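Tonb-dependent siderophore receptor (Acinetobacter baumannii, PDB 5FP1) probably carries out the first step of iron uptake by binding iron-chelating siderophores at the outer membrane, and may bind ferric enterobactin with micromolar affinity. Local coordinates at residues E118-S123 with G134-M139; K346-V351 with L424-I429; P431-D436 with A472-K477; A520-I525 with F543-Q548. One frame throughout, in Å; residues are numbered along the deposited sequence.

Contact 1. Residues E118-S123 with G134-M139; sequences EVTKGS and GGSINM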
loop_
_atom_site.group_PDB
_atom_site.type_symbol
_atom_site.label_atom_id
_atom_site.label_comp_id
_atom_site.label_asym_id
_atom_site.label_seq_id
_atom_site.Cartn_x
_atom_site.Cartn_y
_atom_site.Cartn_z
ATOM N N GLU A 118 -1.309 -7.820 6.540
ATOM C CA GLU A 118 -1.894 -7.311 7.760
ATOM C C GLU A 118 -2.013 -5.806 7.693
ATOM O O GLU A 118 -0.987 -5.077 7.566
ATOM C CB GLU A 118 -1.050 -7.737 8.958
ATOM C CG GLU A 118 -0.892 -9.245 9.054
ATOM C CD GLU A 118 -0.260 -9.714 10.346
ATOM O OE1 GLU A 118 0.099 -8.873 11.221
ATOM O OE2 GLU A 118 -0.127 -10.942 10.475
ATOM N N VAL A 119 -3.252 -5.326 7.781
ATOM C CA VAL A 119 -3.519 -3.885 7.748
ATOM C C VAL A 119 -3.852 -3.377 9.148
ATOM O O VAL A 119 -4.919 -3.694 9.709
ATOM C CB VAL A 119 -4.667 -3.568 6.805
ATOM C CG1 VAL A 119 -4.856 -2.069 6.662
ATOM C CG2 VAL A 119 -4.424 -4.197 5.425
ATOM N N THR A 120 -2.954 -2.574 9.702
ATOM C CA THR A 120 -3.199 -1.923 10.964
ATOM C C THR A 120 -3.958 -0.667 10.637
ATOM O O THR A 120 -3.540 0.120 9.773
ATOM C CB THR A 120 -1.890 -1.601 11.701
ATOM O OG1 THR A 120 -1.244 -2.830 12.041
ATOM C CG2 THR A 120 -2.162 -0.817 12.964
ATOM N N LYS A 121 -5.082 -0.457 11.311
ATOM C CA LYS A 121 -5.856 0.754 11.106
ATOM C C LYS A 121 -5.848 1.578 12.387
ATOM O O LYS A 121 -6.111 1.055 13.481
ATOM C CB LYS A 121 -7.289 0.405 10.664
ATOM C CG LYS A 121 -7.369 -0.385 9.369
ATOM C CD LYS A 121 -8.822 -0.659 8.984
ATOM C CE LYS A 121 -9.023 -2.056 8.430
ATOM N NZ LYS A 121 -10.472 -2.424 8.278
ATOM N N GLY A 122 -5.525 2.864 12.251
ATOM C CA GLY A 122 -5.263 3.721 13.389
ATOM C C GLY A 122 -3.787 4.049 13.571
ATOM O O GLY A 122 -2.900 3.287 13.177
ATOM N N SER A 123 -3.541 5.174 14.216
ATOM C CA SER A 123 -2.202 5.677 14.489
ATOM C C SER A 123 -1.348 4.637 15.158
ATOM O O SER A 123 -1.771 3.991 16.120
ATOM C CB SER A 123 -2.305 6.931 15.353
ATOM O OG SER A 123 -3.097 7.910 14.692
ATOM N N GLY A 134 -2.498 7.065 9.833
ATOM C CA GLY A 134 -3.823 6.480 9.842
ATOM C C GLY A 134 -3.825 4.975 9.927
ATOM O O GLY A 134 -4.876 4.366 10.024
ATOM N N GLY A 135 -2.641 4.382 9.875
ATOM C CA GLY A 135 -2.477 2.924 9.778
ATOM C C GLY A 135 -1.212 2.563 9.016
ATOM O O GLY A 135 -0.438 3.443 8.624
ATOM N N SER A 136 -0.995 1.267 8.815
ATOM C CA SER A 136 0.154 0.782 8.047
ATOM C C SER A 136 -0.130 -0.631 7.557
ATOM O O SER A 136 -0.991 -1.339 8.104
ATOM C CB SER A 136 1.424 0.758 8.894
ATOM O OG SER A 136 1.252 -0.068 10.022
ATOM N N ILE A 137 0.623 -1.032 6.539
ATOM C CA ILE A 137 0.462 -2.308 5.890
ATOM C C ILE A 137 1.735 -3.113 6.063
ATOM O O ILE A 137 2.838 -2.596 5.863
ATOM C CB ILE A 137 0.190 -2.084 4.401
ATOM C CG1 ILE A 137 -1.188 -1.422 4.267
ATOM C CG2 ILE A 137 0.266 -3.403 3.644
ATOM C CD1 ILE A 137 -1.445 -0.811 2.920
ATOM N N ASN A 138 1.565 -4.383 6.405
ATOM C CA ASN A 138 2.695 -5.271 6.661
ATOM C C ASN A 138 2.466 -6.550 5.887
ATOM O O ASN A 138 1.481 -7.263 6.121
ATOM C CB ASN A 138 2.805 -5.547 8.169
ATOM C CG ASN A 138 4.036 -6.367 8.529
ATOM O OD1 ASN A 138 4.988 -6.512 7.726
ATOM N ND2 ASN A 138 4.013 -6.952 9.726
ATOM N N MET A 139 3.303 -6.803 4.891
ATOM C CA MET A 139 3.177 -8.001 4.079
ATOM C C MET A 139 4.036 -9.115 4.706
ATOM O O MET A 139 5.220 -8.925 4.968
ATOM C CB MET A 139 3.552 -7.702 2.619
ATOM C CG MET A 139 2.540 -6.742 1.936
ATOM S SD MET A 139 3.211 -6.283 0.351
ATOM C CE MET A 139 2.665 -7.683 -0.574
HETATM O O HOH W 1 1.479 -6.414 11.209
#
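Glu118 faces Asn138 across two antiparallel strands of the plug, and its side chain is the one to follow. Glu118 CB lies 3.8 Å from Asn138 O. CG then stands anti to the carbonyl carbon (chi1 -57°), and the chain runs on extended, carrying the carboxylate off the strand. Glu118 OE1 accepts from a water at 2.8 Å, and the same water accepts from Asn138 ND2 at 3.0 Å, so the acid and the amide meet through a bridge instead of directly. Ser28 OG also binds OE1, while OE2 is held by Ala29 N and Gln116 NE2. This buried carboxylate is thus gripped at both oxygens, which would favour its charged form. Asn138 is fixed at its other end, OD1 taking Gly100 N.

Further along, Thr120 N and Ser136 O bond at 2.8 Å, and Thr120 CB packs beside Ser136 OG. Gly135 has phi 149°, a conformation that calls for glycine, and its CA comes within 3.0 Å of Thr120 O. Where the strand 118-121 has ended, Gly122 N still reaches Gly134 O at 2.8 Å, approaching from above the carbonyl plane. On the other face, Val119 CG2 and Ile137 CG1 touch loosely at 4.4 Å.

Both strands are inner members of the mixed plug sheet: strand 43-47 flanks 114-121, and strand 96-98 runs parallel to 135-141. Ile87 of strand 85-87 packs on the face carrying Val119, Lys121 and Ile137, and the short helix 125-128 lies in the connection.

Contact 2. Residues K346-V351 with L424-I429; sequences KHRFNV and LDNIEI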
loop_
_atom_site.group_PDB
_atom_site.type_symbol
_atom_site.label_atom_id
_atom_site.label_comp_id
_atom_site.label_asym_id
_atom_site.label_seq_id
_atom_site.Cartn_x
_atom_site.Cartn_y
_atom_site.Cartn_z
ATOM N N LYS A 346 0.556 -10.948 34.640
ATOM C CA LYS A 346 1.195 -11.654 33.537
ATOM C C LYS A 346 1.566 -10.674 32.414
ATOM O O LYS A 346 0.686 -10.045 31.812
ATOM C CB LYS A 346 0.295 -12.757 32.993
ATOM C CG LYS A 346 -0.129 -13.760 34.056
ATOM C CD LYS A 346 -0.987 -14.856 33.460
ATOM C CE LYS A 346 -1.641 -15.688 34.546
ATOM N NZ LYS A 346 -2.319 -16.876 33.964
ATOM N N HIS A 347 2.857 -10.551 32.144
ATOM C CA HIS A 347 3.356 -9.640 31.108
ATOM C C HIS A 347 3.608 -10.375 29.812
ATOM O O HIS A 347 4.189 -11.462 29.803
ATOM C CB HIS A 347 4.644 -8.986 31.540
ATOM C CG HIS A 347 4.527 -8.165 32.774
ATOM N ND1 HIS A 347 4.490 -6.788 32.751
ATOM C CD2 HIS A 347 4.486 -8.521 34.080
ATOM C CE1 HIS A 347 4.428 -6.331 33.989
ATOM N NE2 HIS A 347 4.421 -7.363 34.812
ATOM N N ARG A 348 3.096 -9.814 28.726
ATOM C CA ARG A 348 3.405 -10.271 27.383
ATOM C C ARG A 348 4.073 -9.109 26.666
ATOM O O ARG A 348 3.465 -8.046 26.499
ATOM C CB ARG A 348 2.145 -10.723 26.676
ATOM C CG ARG A 348 1.627 -12.038 27.237
ATOM C CD ARG A 348 0.274 -12.384 26.698
ATOM N NE ARG A 348 -0.750 -11.400 27.066
ATOM C CZ ARG A 348 -2.014 -11.522 26.687
ATOM N NH1 ARG A 348 -2.374 -12.585 25.974
ATOM N NH2 ARG A 348 -2.914 -10.601 26.999
ATOM N N PHE A 349 5.350 -9.268 26.335
ATOM C CA PHE A 349 6.156 -8.103 25.978
ATOM C C PHE A 349 7.004 -8.262 24.715
ATOM O O PHE A 349 7.283 -9.367 24.244
ATOM C CB PHE A 349 7.068 -7.728 27.136
ATOM C CG PHE A 349 8.126 -8.755 27.425
ATOM C CD1 PHE A 349 9.330 -8.741 26.743
ATOM C CD2 PHE A 349 7.928 -9.719 28.407
ATOM C CE1 PHE A 349 10.314 -9.684 27.007
ATOM C CE2 PHE A 349 8.909 -10.655 28.678
ATOM C CZ PHE A 349 10.096 -10.644 27.971
ATOM N N ASN A 350 7.417 -7.116 24.214
ATOM C CA ASN A 350 8.365 -7.016 23.125
ATOM C C ASN A 350 9.059 -5.714 23.397
ATOM O O ASN A 350 8.425 -4.635 23.425
ATOM C CB ASN A 350 7.650 -7.046 21.766
ATOM C CG ASN A 350 8.619 -6.984 20.597
ATOM O OD1 ASN A 350 9.695 -6.413 20.716
ATOM N ND2 ASN A 350 8.245 -7.572 19.483
ATOM N N VAL A 351 10.350 -5.806 23.702
ATOM C CA VAL A 351 11.177 -4.635 23.913
ATOM C C VAL A 351 12.376 -4.722 22.970
ATOM O O VAL A 351 12.880 -5.810 22.693
ATOM C CB VAL A 351 11.625 -4.521 25.384
ATOM C CG1 VAL A 351 10.404 -4.561 26.296
ATOM C CG2 VAL A 351 12.604 -5.632 25.757
ATOM N N LEU A 424 6.926 -2.581 24.419
ATOM C CA LEU A 424 5.532 -2.926 24.250
ATOM C C LEU A 424 5.224 -4.005 25.275
ATOM O O LEU A 424 5.981 -4.961 25.414
ATOM C CB LEU A 424 5.246 -3.477 22.849
ATOM C CG LEU A 424 5.424 -2.503 21.684
ATOM C CD1 LEU A 424 5.599 -3.281 20.392
ATOM C CD2 LEU A 424 4.243 -1.559 21.538
ATOM N N ASP A 425 4.131 -3.834 26.012
ATOM C CA ASP A 425 3.765 -4.789 27.070
ATOM C C ASP A 425 2.250 -4.819 27.209
ATOM O O ASP A 425 1.606 -3.775 27.365
ATOM C CB ASP A 425 4.436 -4.367 28.378
ATOM C CG ASP A 425 4.268 -5.389 29.523
ATOM O OD1 ASP A 425 3.857 -6.544 29.288
ATOM O OD2 ASP A 425 4.572 -5.005 30.679
ATOM N N ASN A 426 1.678 -6.005 27.088
ATOM C CA ASN A 426 0.282 -6.192 27.365
ATOM C C ASN A 426 0.169 -6.966 28.686
ATOM O O ASN A 426 0.598 -8.107 28.769
ATOM C CB ASN A 426 -0.417 -6.925 26.226
ATOM C CG ASN A 426 -1.916 -7.070 26.459
ATOM O OD1 ASN A 426 -2.355 -7.962 27.188
ATOM N ND2 ASN A 426 -2.704 -6.199 25.844
ATOM N N ILE A 427 -0.366 -6.307 29.711
ATOM C CA ILE A 427 -0.386 -6.853 31.063
ATOM C C ILE A 427 -1.763 -7.436 31.403
ATOM O O ILE A 427 -2.755 -6.713 31.467
ATOM C CB ILE A 427 -0.005 -5.784 32.087
ATOM C CG1 ILE A 427 1.334 -5.153 31.723
ATOM C CG2 ILE A 427 0.086 -6.384 33.490
ATOM C CD1 ILE A 427 1.688 -3.965 32.572
ATOM N N GLU A 428 -1.809 -8.748 31.603
ATOM C CA GLU A 428 -3.020 -9.404 32.083
ATOM C C GLU A 428 -3.105 -9.230 33.597
ATOM O O GLU A 428 -2.286 -9.767 34.360
ATOM C CB GLU A 428 -3.049 -10.871 31.684
ATOM C CG GLU A 428 -4.284 -11.589 32.205
ATOM C CD GLU A 428 -4.315 -13.071 31.879
ATOM O OE1 GLU A 428 -3.893 -13.470 30.772
ATOM O OE2 GLU A 428 -4.819 -13.841 32.718
ATOM N N ILE A 429 -4.058 -8.409 34.015
ATOM C CA ILE A 429 -4.270 -8.117 35.420
ATOM C C ILE A 429 -5.110 -9.225 36.047
ATOM O O ILE A 429 -4.768 -9.719 37.105
ATOM C CB ILE A 429 -4.908 -6.733 35.600
ATOM C CG1 ILE A 429 -3.981 -5.663 35.009
ATOM C CG2 ILE A 429 -5.145 -6.424 37.073
ATOM C CD1 ILE A 429 -4.614 -4.296 34.950
#
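His347 lies side by side with Ile427, the two side chains pointing the same way, with Ile427 CG1 3.7 Å from His347 ND1 and the CG2 branch over a ring face. Asp425 OD2 accepts from His347 ND1 at 2.7 Å through the syn lone pair; the bond is nearly straight (170°) and lies in the imidazole plane. Ring and carboxylate are only 22° apart, so the pair is almost flat, and the acid would be expected to favour a positively charged imidazole. Asp425 CG, anti to the backbone N (chi1 -173°), lies at the ring's edge in its plane.

The face with Lys346, Arg348 and Asn350 has different chemistry. The Arg348 chain bends at chi3, and NH2 reaches Asn426 OD1 at 2.7 Å from above the amide plane, a bent bond. The contact buries Arg348 NE, which has no partner in the model. Lys346 and Glu428 run alongside each other, but NZ stays 4.1 Å from Glu428 OE2, too far for a salt bridge. Six backbone hydrogen bonds join the strands.

In the barrel wall, strand 315-341 flanks 346-368 and strand 433-450 flanks 405-428. Leu434, on strand 433-450, packs against Arg348, Asn426 and Glu428 on the inward face. There Asn350 OD1 bonds Tyr422 OH and its ND2 bonds Ser31 O, and the N-terminal residues Lys32 and Val34 touch Leu424 and Asn426.

Contact 3. Residues P431-D436 with A472-K477; sequences PKWLLD and AGITFK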
loop_
_atom_site.group_PDB
_atom_site.type_symbol
_atom_site.label_atom_id
_atom_site.label_comp_id
_atom_site.label_asym_id
_atom_site.label_seq_id
_atom_site.Cartn_x
_atom_site.Cartn_y
_atom_site.Cartn_z
ATOM N N PRO A 431 -7.968 -12.494 34.207
ATOM C CA PRO A 431 -8.335 -12.975 32.874
ATOM C C PRO A 431 -9.325 -12.099 32.140
ATOM O O PRO A 431 -9.587 -12.324 30.942
ATOM C CB PRO A 431 -8.949 -14.354 33.149
ATOM C CG PRO A 431 -8.383 -14.766 34.469
ATOM C CD PRO A 431 -8.265 -13.490 35.255
ATOM N N LYS A 432 -9.899 -11.127 32.842
ATOM C CA LYS A 432 -10.918 -10.265 32.258
ATOM C C LYS A 432 -10.394 -8.860 31.990
ATOM O O LYS A 432 -11.095 -8.047 31.388
ATOM C CB LYS A 432 -12.126 -10.127 33.200
ATOM C CG LYS A 432 -12.918 -11.398 33.479
ATOM C CD LYS A 432 -14.336 -11.026 33.928
ATOM C CE LYS A 432 -15.307 -12.160 33.797
ATOM N NZ LYS A 432 -15.123 -13.083 34.945
ATOM N N TRP A 433 -9.224 -8.533 32.538
ATOM C CA TRP A 433 -8.691 -7.181 32.446
ATOM C C TRP A 433 -7.276 -7.164 31.872
ATOM O O TRP A 433 -6.343 -7.696 32.490
ATOM C CB TRP A 433 -8.680 -6.531 33.806
ATOM C CG TRP A 433 -10.052 -6.255 34.383
ATOM C CD1 TRP A 433 -10.755 -7.043 35.252
ATOM C CD2 TRP A 433 -10.856 -5.098 34.149
ATOM N NE1 TRP A 433 -11.958 -6.448 35.571
ATOM C CE2 TRP A 433 -12.038 -5.244 34.919
ATOM C CE3 TRP A 433 -10.697 -3.947 33.366
ATOM C CZ2 TRP A 433 -13.051 -4.290 34.913
ATOM C CZ3 TRP A 433 -11.715 -2.990 33.369
ATOM C CH2 TRP A 433 -12.877 -3.176 34.135
ATOM N N LEU A 434 -7.121 -6.548 30.696
ATOM C CA LEU A 434 -5.795 -6.435 30.039
ATOM C C LEU A 434 -5.421 -4.983 29.801
ATOM O O LEU A 434 -6.195 -4.239 29.209
ATOM C CB LEU A 434 -5.781 -7.147 28.693
ATOM C CG LEU A 434 -6.452 -8.511 28.635
ATOM C CD1 LEU A 434 -6.526 -8.999 27.197
ATOM C CD2 LEU A 434 -5.702 -9.497 29.495
ATOM N N LEU A 435 -4.246 -4.586 30.283
ATOM C CA LEU A 435 -3.719 -3.245 30.093
ATOM C C LEU A 435 -2.640 -3.278 28.994
ATOM O O LEU A 435 -1.632 -3.964 29.136
ATOM C CB LEU A 435 -3.095 -2.748 31.374
ATOM C CG LEU A 435 -2.445 -1.372 31.324
ATOM C CD1 LEU A 435 -3.453 -0.301 30.925
ATOM C CD2 LEU A 435 -1.804 -1.057 32.677
ATOM N N ASP A 436 -2.893 -2.589 27.886
ATOM C CA ASP A 436 -1.958 -2.587 26.740
ATOM C C ASP A 436 -1.136 -1.305 26.746
ATOM O O ASP A 436 -1.700 -0.208 26.865
ATOM C CB ASP A 436 -2.757 -2.671 25.439
ATOM C CG ASP A 436 -1.867 -3.010 24.223
ATOM O OD1 ASP A 436 -1.359 -4.159 24.141
ATOM O OD2 ASP A 436 -1.676 -2.105 23.380
ATOM N N ALA A 472 -1.838 3.321 24.633
ATOM C CA ALA A 472 -2.397 2.834 25.883
ATOM C C ALA A 472 -3.791 2.336 25.608
ATOM O O ALA A 472 -4.597 3.029 24.966
ATOM C CB ALA A 472 -2.441 3.964 26.915
ATOM N N GLY A 473 -4.104 1.142 26.090
ATOM C CA GLY A 473 -5.449 0.637 25.938
ATOM C C GLY A 473 -5.847 -0.259 27.103
ATOM O O GLY A 473 -4.993 -0.845 27.767
ATOM N N ILE A 474 -7.146 -0.348 27.339
ATOM C CA ILE A 474 -7.693 -1.317 28.288
ATOM C C ILE A 474 -8.694 -2.189 27.581
ATOM O O ILE A 474 -9.572 -1.684 26.885
ATOM C CB ILE A 474 -8.405 -0.607 29.429
ATOM C CG1 ILE A 474 -7.401 0.272 30.178
ATOM C CG2 ILE A 474 -9.057 -1.646 30.350
ATOM C CD1 ILE A 474 -8.038 1.227 31.161
ATOM N N THR A 475 -8.562 -3.495 27.764
ATOM C CA THR A 475 -9.489 -4.460 27.231
ATOM C C THR A 475 -10.217 -5.143 28.416
ATOM O O THR A 475 -9.566 -5.618 29.358
ATOM C CB THR A 475 -8.783 -5.527 26.413
ATOM O OG1 THR A 475 -8.119 -4.924 25.281
ATOM C CG2 THR A 475 -9.794 -6.528 25.915
ATOM N N PHE A 476 -11.545 -5.132 28.377
ATOM C CA PHE A 476 -12.366 -5.896 29.336
ATOM C C PHE A 476 -12.950 -7.073 28.607
ATOM O O PHE A 476 -13.525 -6.940 27.531
ATOM C CB PHE A 476 -13.494 -5.055 29.955
ATOM C CG PHE A 476 -14.393 -5.867 30.844
ATOM C CD1 PHE A 476 -13.926 -6.331 32.074
ATOM C CD2 PHE A 476 -15.652 -6.245 30.420
ATOM C CE1 PHE A 476 -14.726 -7.123 32.887
ATOM C CE2 PHE A 476 -16.450 -7.036 31.233
ATOM C CZ PHE A 476 -15.989 -7.472 32.458
ATOM N N LYS A 477 -12.795 -8.262 29.172
ATOM C CA LYS A 477 -13.349 -9.444 28.546
ATOM C C LYS A 477 -14.593 -9.985 29.315
ATOM O O LYS A 477 -14.442 -10.621 30.357
ATOM C CB LYS A 477 -12.278 -10.528 28.455
ATOM C CG LYS A 477 -11.077 -10.134 27.577
ATOM C CD LYS A 477 -10.032 -11.241 27.432
ATOM C CE LYS A 477 -10.545 -12.474 26.734
ATOM N NZ LYS A 477 -11.209 -12.174 25.436
HETATM O O HOH W 2 -5.652 -4.283 26.306
#
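A beta hairpin of the TonB-dependent receptor barrel, strands 433-450 and 459-476, is met here at the end away from its own turn, where Trp433 meets Phe476 in a non-hydrogen-bonded antiparallel pair. Phe476 CD1 sits over one face of the indole, displaced toward its rim, and comes within 3.6 Å of Trp433 CE2. The six-membered indole ring and the phenyl ring have centroids 4.9 Å apart and planes at 57°, an oblique packing. Ile474 CG2 touches the indole at its edge, 4.1 Å from Trp433 CE3, and its side chain also meets a detergent molecule. Such an aromatic, apolar face is consistent with the lipid-facing surface of an outer-membrane barrel.

The other face, with Leu434, Thr475 and Asp436, is mixed and mostly buried. A water donates to Leu434 O at 3.0 Å and also bonds Thr475 OG1 at 2.7 Å; Thr475 OG1 is bonded to Asp39 O as well. Lys477 passes its CD 3.7 Å from Pro431 O, then bends at chi3 and chi4, and NZ makes a salt bridge with Asp39 and bonds Glu480 O and Gly482 O. Beyond the last bridge, Lys477 N still bonds Lys432 O at 2.8 Å.

Strand 405-428 continues the wall next to 433-450, and strand 482-493 next to 459-476. The loop carrying Asp39 and Pro41 lies against Leu434, Asp436 and Thr475.

Contact 4. Residues A520-I525 with F543-Q548; sequences AQTFEI and FRTEKQ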
loop_
_atom_site.group_PDB
_atom_site.type_symbol
_atom_site.label_atom_id
_atom_site.label_comp_id
_atom_site.label_asym_id
_atom_site.label_seq_id
_atom_site.Cartn_x
_atom_site.Cartn_y
_atom_site.Cartn_z
ATOM N N ALA A 520 -0.192 13.246 15.044
ATOM C CA ALA A 520 -1.496 12.646 14.821
ATOM C C ALA A 520 -1.838 11.759 16.002
ATOM O O ALA A 520 -0.958 11.372 16.798
ATOM C CB ALA A 520 -1.514 11.834 13.526
ATOM N N GLN A 521 -3.100 11.396 16.082
ATOM C CA GLN A 521 -3.558 10.542 17.154
ATOM C C GLN A 521 -4.839 9.818 16.783
ATOM O O GLN A 521 -5.611 10.259 15.916
ATOM C CB GLN A 521 -3.727 11.364 18.443
ATOM C CG GLN A 521 -4.822 12.409 18.301
ATOM C CD GLN A 521 -4.909 13.407 19.451
ATOM O OE1 GLN A 521 -4.127 13.385 20.395
ATOM N NE2 GLN A 521 -5.876 14.287 19.363
ATOM N N THR A 522 -5.061 8.680 17.444
ATOM C CA THR A 522 -6.283 7.923 17.308
ATOM C C THR A 522 -6.866 7.604 18.682
ATOM O O THR A 522 -6.166 7.087 19.562
ATOM C CB THR A 522 -6.031 6.610 16.546
ATOM O OG1 THR A 522 -5.641 6.909 15.197
ATOM C CG2 THR A 522 -7.283 5.712 16.525
ATOM N N PHE A 523 -8.127 7.976 18.859
ATOM C CA PHE A 523 -8.942 7.522 20.004
ATOM C C PHE A 523 -9.968 6.519 19.487
ATOM O O PHE A 523 -10.711 6.799 18.543
ATOM C CB PHE A 523 -9.665 8.696 20.688
ATOM C CG PHE A 523 -10.608 8.219 21.801
ATOM C CD1 PHE A 523 -10.089 7.815 23.028
ATOM C CD2 PHE A 523 -11.970 8.072 21.578
ATOM C CE1 PHE A 523 -10.924 7.354 24.043
ATOM C CE2 PHE A 523 -12.810 7.595 22.580
ATOM C CZ PHE A 523 -12.282 7.236 23.812
ATOM N N GLU A 524 -10.017 5.331 20.075
ATOM C CA GLU A 524 -10.900 4.284 19.577
ATOM C C GLU A 524 -11.568 3.527 20.730
ATOM O O GLU A 524 -10.964 3.289 21.780
ATOM C CB GLU A 524 -10.112 3.289 18.752
ATOM C CG GLU A 524 -10.909 2.180 18.081
ATOM C CD GLU A 524 -10.121 1.489 16.971
ATOM O OE1 GLU A 524 -9.594 2.227 16.111
ATOM O OE2 GLU A 524 -10.027 0.231 16.955
ATOM N N ILE A 525 -12.823 3.177 20.497
ATOM C CA ILE A 525 -13.536 2.242 21.328
ATOM C C ILE A 525 -14.039 1.165 20.422
ATOM O O ILE A 525 -14.456 1.419 19.287
ATOM C CB ILE A 525 -14.708 2.926 22.054
ATOM C CG1 ILE A 525 -15.594 3.674 21.086
ATOM C CG2 ILE A 525 -14.178 3.904 23.064
ATOM C CD1 ILE A 525 -16.810 4.269 21.758
ATOM N N PHE A 543 -14.126 5.551 16.161
ATOM C CA PHE A 543 -12.828 6.184 16.352
ATOM C C PHE A 543 -12.796 7.601 15.836
ATOM O O PHE A 543 -13.593 7.993 14.982
ATOM C CB PHE A 543 -11.724 5.367 15.658
ATOM C CG PHE A 543 -12.009 5.111 14.207
ATOM C CD1 PHE A 543 -11.658 6.023 13.236
ATOM C CD2 PHE A 543 -12.645 3.951 13.826
ATOM C CE1 PHE A 543 -11.964 5.776 11.903
ATOM C CE2 PHE A 543 -12.964 3.698 12.510
ATOM C CZ PHE A 543 -12.614 4.608 11.546
ATOM N N ARG A 544 -11.863 8.365 16.366
ATOM C CA ARG A 544 -11.380 9.568 15.726
ATOM C C ARG A 544 -9.881 9.408 15.486
ATOM O O ARG A 544 -9.092 9.223 16.431
ATOM C CB ARG A 544 -11.648 10.817 16.536
ATOM C CG ARG A 544 -11.030 12.063 15.887
ATOM C CD ARG A 544 -11.441 13.338 16.615
ATOM N NE ARG A 544 -12.874 13.518 16.477
ATOM C CZ ARG A 544 -13.621 14.314 17.232
ATOM N NH1 ARG A 544 -13.084 15.046 18.180
ATOM N NH2 ARG A 544 -14.914 14.366 17.038
ATOM N N THR A 545 -9.527 9.391 14.211
ATOM C CA THR A 545 -8.121 9.330 13.745
ATOM C C THR A 545 -7.880 10.656 13.063
ATOM O O THR A 545 -8.631 11.041 12.147
ATOM C CB THR A 545 -7.910 8.146 12.794
ATOM O OG1 THR A 545 -7.935 6.913 13.545
ATOM C CG2 THR A 545 -6.551 8.257 12.024
ATOM N N GLU A 546 -6.897 11.402 13.550
ATOM C CA GLU A 546 -6.728 12.766 13.143
ATOM C C GLU A 546 -5.297 13.193 13.115
ATOM O O GLU A 546 -4.457 12.667 13.853
ATOM C CB GLU A 546 -7.493 13.723 14.076
ATOM C CG GLU A 546 -6.998 13.716 15.497
ATOM C CD GLU A 546 -7.848 14.583 16.428
ATOM O OE1 GLU A 546 -8.262 15.690 16.016
ATOM O OE2 GLU A 546 -8.101 14.133 17.564
ATOM N N LYS A 547 -5.040 14.197 12.292
ATOM C CA LYS A 547 -3.731 14.834 12.268
ATOM C C LYS A 547 -3.915 16.271 12.738
ATOM O O LYS A 547 -4.193 17.174 11.942
ATOM C CB LYS A 547 -3.101 14.766 10.879
ATOM C CG LYS A 547 -1.660 15.218 10.875
ATOM C CD LYS A 547 -1.097 15.335 9.475
ATOM C CE LYS A 547 -0.829 14.004 8.832
ATOM N NZ LYS A 547 -0.326 14.217 7.425
ATOM N N GLN A 548 -3.794 16.461 14.048
ATOM C CA GLN A 548 -4.141 17.731 14.669
ATOM C C GLN A 548 -3.033 18.757 14.474
ATOM O O GLN A 548 -3.232 19.929 14.707
ATOM C CB GLN A 548 -4.470 17.522 16.159
ATOM C CG GLN A 548 -3.286 17.224 17.058
ATOM C CD GLN A 548 -2.851 15.774 17.037
ATOM O OE1 GLN A 548 -3.394 14.956 16.315
ATOM N NE2 GLN A 548 -1.853 15.454 17.834
HETATM O O HOH W 3 0.064 13.163 18.727
#
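The amide of Gln548 stacks on the amide of Gln521, their planes 28° apart and their CD atoms 4.0 Å from each other, although the two side chains cross at about a right angle. At the edge of the Gln521 amide, NE2 donates in its own plane to Glu546 OE2 at 2.9 Å, arriving from above the carboxylate; OE1 is taken by Tyr488 OH. Phe543 is the other flat group: Arg88 makes a cation-pi contact with its ring, and Glu524 OE1 stays 3.8 Å from Phe543 CB, with the same Arg88 as its salt-bridge partner; Glu524 OE2 is bonded to Tyr485 OH and Ser43 OG.

All this belongs to a beta hairpin of the barrel, strands 518-531 and 536-555, paired antiparallel. Gln521 and Glu546 place CG alike, between the backbone N and the carbonyl carbon (chi1 65° and 64°), and the two chains then extend side by side in one direction. That parallel course brings amide and acid together. Detergent touches Gln521 and Ile525, which marks this as the outer side of the wall.

On the inward face Thr522 OG1 and Thr545 OG1 share a 2.8 Å hydrogen bond, and Thr522 CG2 lies 3.3 Å from Thr545 OG1. Arg88 NH1 binds Thr545 OG1 too, so one plug arginine serves Glu524, Phe543 and Thr545. Strand 482-493 continues the wall beyond 518-531, and strand 558-575 beyond 536-555. Near the end of the pairing a water donates to Ala520 O at 2.8 Å and accepts from Gln548 NE2 at 3.1 Å.

How the contacts relate
Contact 1 lies in the plug, the other three in the barrel wall around it. Contacts 2 and 3 are consecutive in that wall, with centres 11 Å apart: strands 405-428 and 433-450 are neighbours, joined by a probable hydrogen bond of Ile427 N to Leu435 O (2.7 Å) and by Asn426 ND2 to Asp436 OD1 (3.0 Å). Contact 4 is further round, its centre 19 Å from that of contact 3. Of the three barrel contacts it alone touches contact 1: Ser123 OG is 2.8 Å from Thr522 OG1, a probable hydrogen bond. Contacts 2 and 3 stay about 10 and 9 Å, nearest atoms, from contact 1. Bound detergent touches contacts 3 and 4.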